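Local coordinates for protein VP1 (Merkel cell polyomavirus, PDB 4FMI) that forms the pentameric units of the polyomavirus capsid and binds sialylated glycans such as 3'-sialyllactosamine, at the NAG/GAL/SIA site. Coordinates in Å, arbitrary orientation; residue numbers count along the deposited sequence, not the author numbering.

The NAG/GAL/SIA site. Residues 45, 50-51, 114, 264, 266, 268. With NAG (2-acetamido-2-deoxy-beta-D-glucopyranose), chain B; GAL (beta-D-galactopyranose), chain C; SIA (N-acetyl-alpha-neuraminic acid), chain D.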
loop_
_atom_site.group_PDB
_atom_site.type_symbol
_atom_site.label_atom_id
_atom_site.label_comp_id
_atom_site.label_asym_id
_atom_site.label_seq_id
_atom_site.Cartn_x
_atom_site.Cartn_y
_atom_site.Cartn_z
ATOM N N TRP A 45 -25.037 23.135 -6.203
ATOM C CA TRP A 45 -23.659 22.662 -6.400
ATOM C C TRP A 45 -22.741 22.935 -5.208
ATOM O O TRP A 45 -21.523 22.782 -5.315
ATOM C CB TRP A 45 -23.032 23.252 -7.674
ATOM C CG TRP A 45 -23.570 22.630 -8.907
ATOM C CD1 TRP A 45 -24.183 23.265 -9.948
ATOM C CD2 TRP A 45 -23.584 21.233 -9.221
ATOM N NE1 TRP A 45 -24.571 22.347 -10.895
ATOM C CE2 TRP A 45 -24.217 21.093 -10.473
ATOM C CE3 TRP A 45 -23.126 20.083 -8.563
ATOM C CZ2 TRP A 45 -24.396 19.847 -11.087
ATOM C CZ3 TRP A 45 -23.302 18.850 -9.173
ATOM C CH2 TRP A 45 -23.933 18.744 -10.422
ATOM N N TYR A 50 -17.626 24.138 -10.382
ATOM C CA TYR A 50 -18.278 24.060 -11.691
ATOM C C TYR A 50 -17.472 23.068 -12.554
ATOM O O TYR A 50 -16.669 22.306 -12.015
ATOM C CB TYR A 50 -18.382 25.453 -12.319
ATOM C CG TYR A 50 -19.573 26.267 -11.835
ATOM C CD1 TYR A 50 -20.375 25.824 -10.775
ATOM C CD2 TYR A 50 -19.886 27.492 -12.429
ATOM C CE1 TYR A 50 -21.465 26.580 -10.328
ATOM C CE2 TYR A 50 -20.964 28.252 -11.986
ATOM C CZ TYR A 50 -21.747 27.794 -10.939
ATOM O OH TYR A 50 -22.819 28.554 -10.515
ATOM N N ASP A 51 -17.663 23.053 -13.869
ATOM C CA ASP A 51 -16.976 22.036 -14.662
ATOM C C ASP A 51 -15.552 22.441 -15.003
ATOM O O ASP A 51 -15.301 23.552 -15.459
ATOM C CB ASP A 51 -17.783 21.632 -15.894
ATOM C CG ASP A 51 -19.198 21.205 -15.540
ATOM O OD1 ASP A 51 -20.141 21.773 -16.117
ATOM O OD2 ASP A 51 -19.369 20.319 -14.669
ATOM N N ASP A 114 -27.371 12.303 -13.214
ATOM C CA ASP A 114 -26.591 12.707 -14.367
ATOM C C ASP A 114 -25.143 12.155 -14.343
ATOM O O ASP A 114 -24.205 12.811 -14.799
ATOM C CB ASP A 114 -26.593 14.236 -14.472
ATOM C CG ASP A 114 -26.223 14.719 -15.846
ATOM O OD1 ASP A 114 -26.296 13.907 -16.799
ATOM O OD2 ASP A 114 -25.850 15.904 -15.971
ATOM N N LYS A 264 -19.954 13.603 -14.954
ATOM C CA LYS A 264 -21.260 13.845 -15.560
ATOM C C LYS A 264 -21.374 13.190 -16.937
ATOM O O LYS A 264 -20.372 13.055 -17.652
ATOM C CB LYS A 264 -21.515 15.345 -15.652
ATOM C CG LYS A 264 -21.484 16.034 -14.286
ATOM C CD LYS A 264 -21.274 17.527 -14.409
ATOM C CE LYS A 264 -21.331 18.200 -13.049
ATOM N NZ LYS A 264 -21.273 19.680 -13.204
ATOM N N SER A 266 -22.301 14.069 -19.863
ATOM C CA SER A 266 -21.729 14.837 -20.963
ATOM C C SER A 266 -20.227 14.658 -21.133
ATOM O O SER A 266 -19.669 15.050 -22.164
ATOM C CB SER A 266 -22.004 16.326 -20.750
ATOM O OG SER A 266 -21.242 16.826 -19.665
ATOM N N LYS A 268 -18.340 16.070 -18.783
ATOM C CA LYS A 268 -17.888 17.120 -17.867
ATOM C C LYS A 268 -17.637 16.559 -16.469
ATOM O O LYS A 268 -18.224 15.542 -16.089
ATOM C CB LYS A 268 -18.871 18.299 -17.836
ATOM C CG LYS A 268 -18.996 18.987 -19.186
ATOM C CD LYS A 268 -19.668 20.329 -19.097
ATOM C CE LYS A 268 -19.545 21.024 -20.441
ATOM N NZ LYS A 268 -19.892 22.446 -20.375
HETATM C C1 NAG B . -31.160 22.138 -25.623
HETATM C C2 NAG B . -30.847 20.636 -25.591
HETATM C C3 NAG B . -30.434 20.177 -24.179
HETATM C C4 NAG B . -29.415 21.134 -23.532
HETATM C C5 NAG B . -29.938 22.574 -23.682
HETATM C C6 NAG B . -29.104 23.637 -22.962
HETATM C C7 NAG B . -32.078 19.360 -27.310
HETATM C C8 NAG B . -33.355 18.643 -27.649
HETATM N N2 NAG B . -32.005 19.901 -26.086
HETATM O O1 NAG B . -31.402 22.524 -26.958
HETATM O O3 NAG B . -29.926 18.856 -24.220
HETATM O O4 NAG B . -29.209 20.794 -22.164
HETATM O O5 NAG B . -30.082 22.885 -25.064
HETATM O O6 NAG B . -27.798 23.640 -23.487
HETATM O O7 NAG B . -31.166 19.410 -28.137
HETATM C C1 GAL C . -27.857 20.324 -21.920
HETATM C C2 GAL C . -27.548 20.326 -20.410
HETATM C C3 GAL C . -26.168 19.724 -20.078
HETATM C C4 GAL C . -25.944 18.424 -20.861
HETATM C C5 GAL C . -26.265 18.594 -22.349
HETATM C C6 GAL C . -26.063 17.319 -23.176
HETATM O O2 GAL C . -27.625 21.642 -19.892
HETATM O O3 GAL C . -26.062 19.466 -18.675
HETATM O O4 GAL C . -26.773 17.431 -20.305
HETATM O O5 GAL C . -27.607 19.043 -22.490
HETATM O O6 GAL C . -24.738 16.834 -23.065
HETATM C C1 SIA D . -23.577 19.143 -18.644
HETATM C C2 SIA D . -24.803 19.838 -18.033
HETATM C C3 SIA D . -24.938 19.473 -16.531
HETATM C C4 SIA D . -23.834 20.107 -15.664
HETATM C C5 SIA D . -23.722 21.606 -15.931
HETATM C C6 SIA D . -23.584 21.839 -17.443
HETATM C C7 SIA D . -23.431 23.292 -17.870
HETATM C C8 SIA D . -23.532 23.391 -19.389
HETATM C C9 SIA D . -23.220 24.807 -19.832
HETATM C C10 SIA D . -22.851 23.061 -14.161
HETATM C C11 SIA D . -21.625 23.588 -13.477
HETATM N N5 SIA D . -22.633 22.206 -15.166
HETATM O O1A SIA D . -23.222 18.012 -18.218
HETATM O O1B SIA D . -22.963 19.723 -19.577
HETATM O O4 SIA D . -24.057 19.897 -14.262
HETATM O O6 SIA D . -24.715 21.270 -18.142
HETATM O O7 SIA D . -24.424 24.135 -17.259
HETATM O O8 SIA D . -22.599 22.495 -20.015
HETATM O O9 SIA D . -21.873 25.106 -19.447
HETATM O O10 SIA D . -23.974 23.403 -13.807
HETATM O O HOH W 1 -24.332 15.740 -18.171
HETATM O O HOH W 2 -25.251 17.494 -13.914
HETATM O O HOH W 3 -27.650 17.400 -17.717
#
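In this coat-protein core of the longer VP1, a jelly-roll fold, the turn between strands 250-263 and 269-273, with loop residues and the 3-10 helix 43-45, forms a receptor site for 3'-sialyllactosamine; sialic acid carries nearly all the contact, GAL is grazed and NAG has no surface buried by the protein. Direct hydrogen bonds grip SIA around its ring. Asp51, its CG beside the backbone N (chi1 -54°), turns its carboxylate so that the syn lone pair of OD1 accepts from the acetamido N5 of SIA, 2.7 Å away, in a nearly straight bond (167° at H). The syn lone pair of the other oxygen, OD2, receives Lys264 NZ in a salt bridge, so the carboxylate is held at both tips. Lys264, extended beyond CG, runs alongside C4 of SIA and also donates from NZ to the 4-hydroxyl O4 at 3.0 Å; its ammonium lies over one face of the Trp45 indole, toward the rim. Ser266 OG, in the crowded position between backbone N and carbonyl carbon (chi1 70°), reaches carboxylate oxygen O1A of SIA at 2.7 Å and accepts the backbone N-H of Lys268, which helps to fix its rotation. Extended Lys268 bonds tip-first through NZ to glycerol-chain O8 of SIA at 2.7 Å, and its charge, near the sugar carboxylate, probably helps to attract the acid. Trp45 NE1 approaches carbonyl O10 of SIA at 3.2 Å in a weak, bent bond. Packing centres on the acetamido methyl: C11 of SIA sits above the Tyr50 ring plane at its CG-CD1 rim, 3.7 Å from Tyr50 CD1. Water-mediated contacts gather at Asp114 OD2: water 2 leads to SIA O4, water 1 to SIA O1A and Ser266 N, and water 3, 2.7 Å from GAL O4, also to glycosidic O3 of GAL.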